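Local coordinates for pyrroline-5-carboxylate reductase catalytic N-terminal domain-containing protein (Sinorhizobium meliloti, PDB 4HUJ) that is of unknown function but has a Rossmann-type dinucleotide-binding fold and is probably an NAD(P)-dependent oxidoreductase, at residues Asp78-Asp83 with Thr99-Trp104; Asp92-Ile97 with Asp111-Ile116. All coordinates share one frame; numbering follows the deposited sequence.

Contact 1. Residues Asp78-Asp83 with Thr99-Trp104; sequences DALQAD and TQVSDW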
loop_
_atom_site.group_PDB
_atom_site.type_symbol
_atom_site.label_atom_id
_atom_site.label_comp_id
_atom_site.label_asym_id
_atom_site.label_seq_id
_atom_site.Cartn_x
_atom_site.Cartn_y
_atom_site.Cartn_z
ATOM N N ASP A 78 0.173 -16.479 4.947
ATOM C CA ASP A 78 -0.268 -15.918 6.215
ATOM C C ASP A 78 -0.538 -14.414 6.110
ATOM O O ASP A 78 -1.563 -13.935 6.593
ATOM C CB ASP A 78 0.747 -16.232 7.322
ATOM C CG ASP A 78 0.887 -17.732 7.575
ATOM O OD1 ASP A 78 -0.137 -18.454 7.512
ATOM O OD2 ASP A 78 2.018 -18.194 7.837
ATOM N N ALA A 79 0.377 -13.686 5.468
ATOM C CA ALA A 79 0.235 -12.242 5.270
ATOM C C ALA A 79 -1.009 -11.861 4.475
ATOM O O ALA A 79 -1.647 -10.848 4.764
ATOM C CB ALA A 79 1.479 -11.665 4.607
ATOM N N LEU A 80 -1.354 -12.682 3.485
ATOM C CA LEU A 80 -2.517 -12.430 2.629
ATOM C C LEU A 80 -3.858 -12.599 3.352
ATOM O O LEU A 80 -4.915 -12.353 2.770
ATOM C CB LEU A 80 -2.466 -13.316 1.375
ATOM C CG LEU A 80 -1.367 -13.025 0.349
ATOM C CD1 LEU A 80 -1.404 -14.045 -0.786
ATOM C CD2 LEU A 80 -1.488 -11.609 -0.195
ATOM N N GLN A 81 -3.807 -13.011 4.618
ATOM C CA GLN A 81 -5.015 -13.189 5.427
ATOM C C GLN A 81 -5.356 -11.974 6.300
ATOM O O GLN A 81 -6.399 -11.957 6.962
ATOM C CB GLN A 81 -4.892 -14.445 6.298
ATOM C CG GLN A 81 -4.908 -15.751 5.512
ATOM C CD GLN A 81 -4.846 -16.973 6.412
ATOM O OE1 GLN A 81 -5.695 -17.161 7.286
ATOM N NE2 GLN A 81 -3.840 -17.818 6.197
ATOM N N ALA A 82 -4.488 -10.960 6.296
ATOM C CA ALA A 82 -4.666 -9.779 7.147
ATOM C C ALA A 82 -5.894 -8.940 6.803
ATOM O O ALA A 82 -6.430 -9.020 5.692
ATOM C CB ALA A 82 -3.407 -8.913 7.132
ATOM N N ASP A 83 -6.335 -8.136 7.770
ATOM C CA ASP A 83 -7.493 -7.262 7.592
ATOM C C ASP A 83 -7.241 -6.273 6.468
ATOM O O ASP A 83 -8.135 -5.989 5.665
ATOM C CB ASP A 83 -7.789 -6.484 8.876
ATOM C CG ASP A 83 -8.254 -7.376 10.016
ATOM O OD1 ASP A 83 -8.792 -8.471 9.747
ATOM O OD2 ASP A 83 -8.088 -6.962 11.181
ATOM N N THR A 99 -3.822 -14.473 -6.615
ATOM C CA THR A 99 -4.542 -15.660 -7.085
ATOM C C THR A 99 -4.497 -16.803 -6.056
ATOM O O THR A 99 -5.289 -17.738 -6.130
ATOM C CB THR A 99 -4.039 -16.132 -8.484
ATOM O OG1 THR A 99 -4.967 -17.071 -9.045
ATOM C CG2 THR A 99 -2.652 -16.772 -8.406
ATOM N N GLN A 100 -3.581 -16.697 -5.093
ATOM C CA GLN A 100 -3.405 -17.698 -4.035
ATOM C C GLN A 100 -4.551 -17.692 -3.021
ATOM O O GLN A 100 -4.748 -18.669 -2.298
ATOM C CB GLN A 100 -2.061 -17.497 -3.323
ATOM C CG GLN A 100 -0.837 -17.858 -4.176
ATOM C CD GLN A 100 0.485 -17.387 -3.579
ATOM O OE1 GLN A 100 0.686 -17.417 -2.361
ATOM N NE2 GLN A 100 1.399 -16.954 -4.443
ATOM N N VAL A 101 -5.294 -16.586 -2.972
ATOM C CA VAL A 101 -6.462 -16.448 -2.102
ATOM C C VAL A 101 -7.726 -16.426 -2.957
ATOM O O VAL A 101 -7.821 -15.666 -3.924
ATOM C CB VAL A 101 -6.379 -15.165 -1.232
ATOM C CG1 VAL A 101 -7.699 -14.903 -0.504
ATOM C CG2 VAL A 101 -5.235 -15.266 -0.231
ATOM N N SER A 102 -8.697 -17.260 -2.595
ATOM C CA SER A 102 -9.925 -17.395 -3.379
ATOM C C SER A 102 -11.042 -16.445 -2.934
ATOM O O SER A 102 -11.736 -15.861 -3.775
ATOM C CB SER A 102 -10.408 -18.853 -3.389
ATOM O OG SER A 102 -10.473 -19.389 -2.077
ATOM N N ASP A 103 -11.215 -16.286 -1.623
ATOM C CA ASP A 103 -12.225 -15.364 -1.103
ATOM C C ASP A 103 -11.600 -14.262 -0.252
ATOM O O ASP A 103 -10.943 -14.522 0.759
ATOM C CB ASP A 103 -13.329 -16.106 -0.335
ATOM C CG ASP A 103 -14.648 -15.331 -0.300
ATOM O OD1 ASP A 103 -14.631 -14.083 -0.201
ATOM O OD2 ASP A 103 -15.716 -15.976 -0.371
ATOM N N TRP A 104 -11.812 -13.025 -0.688
ATOM C CA TRP A 104 -11.247 -11.854 -0.033
ATOM C C TRP A 104 -12.269 -11.124 0.836
ATOM O O TRP A 104 -12.016 -10.012 1.303
ATOM C CB TRP A 104 -10.680 -10.905 -1.085
ATOM C CG TRP A 104 -9.387 -11.360 -1.682
ATOM C CD1 TRP A 104 -9.219 -12.105 -2.816
ATOM C CD2 TRP A 104 -8.075 -11.083 -1.186
ATOM N NE1 TRP A 104 -7.882 -12.315 -3.052
ATOM C CE2 TRP A 104 -7.157 -11.699 -2.066
ATOM C CE3 TRP A 104 -7.584 -10.375 -0.079
ATOM C CZ2 TRP A 104 -5.775 -11.628 -1.876
ATOM C CZ3 TRP A 104 -6.208 -10.306 0.111
ATOM C CH2 TRP A 104 -5.320 -10.931 -0.783
#
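L80 packs against V101 and W104, and no hydrogen bond joins the two segments. CB of L80 meets CG2 of V101 at 3.7 Å. The leucine CD1 branch reaches the same methyl at 4.1 Å. The other branch, CD2, goes to the indole of W104 and stops 3.9 Å from CH2. The backbone O of L80 approaches the same ring obliquely, 3.6 Å from CZ3. V101 also touches the indole from its own segment: CG1 sits over one face, offset toward the rim. With CG1 anti to the backbone N (chi1 170°), CG2 is left to meet L80. OE1 of Q100 comes no nearer than 4.3 Å to CD1 of L80, and its NE2 is hydrogen-bonded to O of D96.

A type I turn from A79 to A82 carries L80. It follows helix 76-79, and the opposing loop follows helix 94-98. L80 also rests on I29 of strand 26-30, and W104 on V139 and A142. The contact joins two helix-to-strand connections that lead into the neighbouring parallel strands 84-88 and 108-111. Backbone hydrogen bonds of D83 with I108 lie beside it. The contact itself is apolar, so it probably rests on the fit of L80, V101 and W104.

Contact 2. Residues Asp92-Ile97 with Asp111-Ile116; sequences DSIADI and DASNAI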
loop_
_atom_site.group_PDB
_atom_site.type_symbol
_atom_site.label_atom_id
_atom_site.label_comp_id
_atom_site.label_asym_id
_atom_site.label_seq_id
_atom_site.Cartn_x
_atom_site.Cartn_y
_atom_site.Cartn_z
ATOM N N ASP A 92 3.135 -6.030 -12.295
ATOM C CA ASP A 92 3.139 -7.335 -12.963
ATOM C C ASP A 92 3.233 -8.542 -12.017
ATOM O O ASP A 92 2.971 -9.679 -12.437
ATOM C CB ASP A 92 4.265 -7.396 -13.992
ATOM C CG ASP A 92 3.960 -6.588 -15.231
ATOM O OD1 ASP A 92 2.847 -6.725 -15.779
ATOM O OD2 ASP A 92 4.844 -5.830 -15.665
ATOM N N SER A 93 3.613 -8.296 -10.764
ATOM C CA SER A 93 3.723 -9.351 -9.753
ATOM C C SER A 93 2.394 -9.654 -9.063
ATOM O O SER A 93 2.251 -10.699 -8.419
ATOM C CB SER A 93 4.753 -8.968 -8.680
ATOM O OG SER A 93 6.066 -8.946 -9.205
ATOM N N ILE A 94 1.431 -8.744 -9.188
ATOM C CA ILE A 94 0.201 -8.830 -8.395
ATOM C C ILE A 94 -0.611 -10.100 -8.669
ATOM O O ILE A 94 -0.943 -10.829 -7.730
ATOM C CB ILE A 94 -0.673 -7.549 -8.524
ATOM C CG1 ILE A 94 0.049 -6.361 -7.880
ATOM C CG2 ILE A 94 -2.025 -7.742 -7.850
ATOM C CD1 ILE A 94 -0.658 -5.002 -8.076
ATOM N N ALA A 95 -0.903 -10.366 -9.942
ATOM C CA ALA A 95 -1.775 -11.488 -10.313
ATOM C C ALA A 95 -1.343 -12.818 -9.685
ATOM O O ALA A 95 -2.172 -13.514 -9.089
ATOM C CB ALA A 95 -1.893 -11.607 -11.827
ATOM N N ASP A 96 -0.052 -13.142 -9.780
ATOM C CA ASP A 96 0.471 -14.411 -9.247
ATOM C C ASP A 96 0.425 -14.485 -7.723
ATOM O O ASP A 96 0.362 -15.577 -7.158
ATOM C CB ASP A 96 1.900 -14.689 -9.737
ATOM C CG ASP A 96 1.958 -15.140 -11.196
ATOM O OD1 ASP A 96 0.898 -15.373 -11.818
ATOM O OD2 ASP A 96 3.084 -15.260 -11.725
ATOM N N ILE A 97 0.473 -13.332 -7.058
ATOM C CA ILE A 97 0.366 -13.285 -5.599
ATOM C C ILE A 97 -1.083 -13.460 -5.131
ATOM O O ILE A 97 -1.374 -14.342 -4.322
ATOM C CB ILE A 97 0.990 -11.986 -5.009
ATOM C CG1 ILE A 97 2.508 -11.994 -5.214
ATOM C CG2 ILE A 97 0.660 -11.829 -3.512
ATOM C CD1 ILE A 97 3.177 -10.645 -4.994
ATOM N N ASP A 111 -3.994 -1.032 -3.121
ATOM C CA ASP A 111 -3.161 -1.073 -4.327
ATOM C C ASP A 111 -2.165 0.088 -4.310
ATOM O O ASP A 111 -2.538 1.238 -4.534
ATOM C CB ASP A 111 -4.042 -1.031 -5.581
ATOM C CG ASP A 111 -3.236 -1.082 -6.876
ATOM O OD1 ASP A 111 -2.031 -1.424 -6.847
ATOM O OD2 ASP A 111 -3.815 -0.786 -7.938
ATOM N N ALA A 112 -0.899 -0.223 -4.028
ATOM C CA ALA A 112 0.167 0.776 -4.019
ATOM C C ALA A 112 1.015 0.747 -5.297
ATOM O O ALA A 112 2.035 1.437 -5.380
ATOM C CB ALA A 112 1.050 0.604 -2.785
ATOM N N SER A 113 0.588 -0.043 -6.284
ATOM C CA SER A 113 1.379 -0.266 -7.500
ATOM C C SER A 113 1.106 0.780 -8.576
ATOM O O SER A 113 0.033 1.385 -8.610
ATOM C CB SER A 113 1.097 -1.659 -8.078
ATOM O OG SER A 113 -0.153 -1.691 -8.768
ATOM N N ASN A 114 2.080 0.959 -9.466
ATOM C CA ASN A 114 1.911 1.777 -10.664
ATOM C C ASN A 114 2.190 0.933 -11.898
ATOM O O ASN A 114 3.207 0.236 -11.950
ATOM C CB ASN A 114 2.861 2.968 -10.631
ATOM C CG ASN A 114 2.541 3.931 -9.507
ATOM O OD1 ASN A 114 3.381 4.189 -8.633
ATOM N ND2 ASN A 114 1.326 4.450 -9.508
ATOM N N ALA A 115 1.287 0.986 -12.877
ATOM C CA ALA A 115 1.451 0.218 -14.106
ATOM C C ALA A 115 2.310 1.016 -15.074
ATOM O O ALA A 115 1.839 1.951 -15.724
ATOM C CB ALA A 115 0.097 -0.131 -14.715
ATOM N N ILE A 116 3.589 0.651 -15.130
ATOM C CA ILE A 116 4.605 1.403 -15.867
ATOM C C ILE A 116 5.282 0.459 -16.851
ATOM O O ILE A 116 5.585 -0.682 -16.499
ATOM C CB ILE A 116 5.683 1.958 -14.905
ATOM C CG1 ILE A 116 5.050 2.787 -13.777
ATOM C CG2 ILE A 116 6.716 2.801 -15.668
ATOM C CD1 ILE A 116 6.011 3.098 -12.631
#
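The methyl CD1 of I94 sits 3.4 Å from the hydroxyl OG of S113, an apolar tip set against a polar group. This joins the helix after strand 84-88 to the loop after strand 108-111 in the Rossmann-type fold. The loop begins with an Asx turn, in which OD1 of D111 accepts from the backbone N of S113 at 3.0 Å. That N-H comes from above the carboxylate plane, 44° out of it. The hydroxyl of S113 gives OD1 a second bond, 2.7 Å long, on the syn lone pair. One buried oxygen therefore takes two bonds from the same residue. The S113 hydroxyl lies between the backbone N and the carbonyl carbon (chi1 77°), which lets it fold back to D111. OD2 of D111 is hydrogen-bonded to OG1 of T132, at the start of helix 131-138. The carboxylate thus links the loop to that helix.

I94 extends toward this turn from helix 94-98. Its chi2 is 174°, which carries CD1 away from the helix to meet the serine. V135 touches both I94 and D111. An alanine in place of D111 would probably leave the S113 amide and hydroxyl without OD1, and T132 without OD2, and set the serine side chain free to turn. No hydrogen bond crosses between the segments. The I94 methyl also lies 3.8 Å from CB of S113 and 4.0 Å from OD1 of D111.

Contacts 1 and 2 lie about 15 Å apart, centre to centre, in the same Rossmann-type domain. Their segments alternate along the chain: 78-83, 92-97, 99-104, then 111-116. Strand 84-88 runs between the first two, and strand 108-111 leads into the last. These strands are parallel neighbours in the sheet. Helix 94-98 connects the pair, making a beta-alpha-beta crossover. Contact 1 meets the loop leaving this helix, while contact 2 involves I94 of this helix. The two contacts also touch, with CD1 of L80 3.5 Å from O of I97. One contact packs the crossover's inner loop on the connection before it; the other packs its helix on the loop after it.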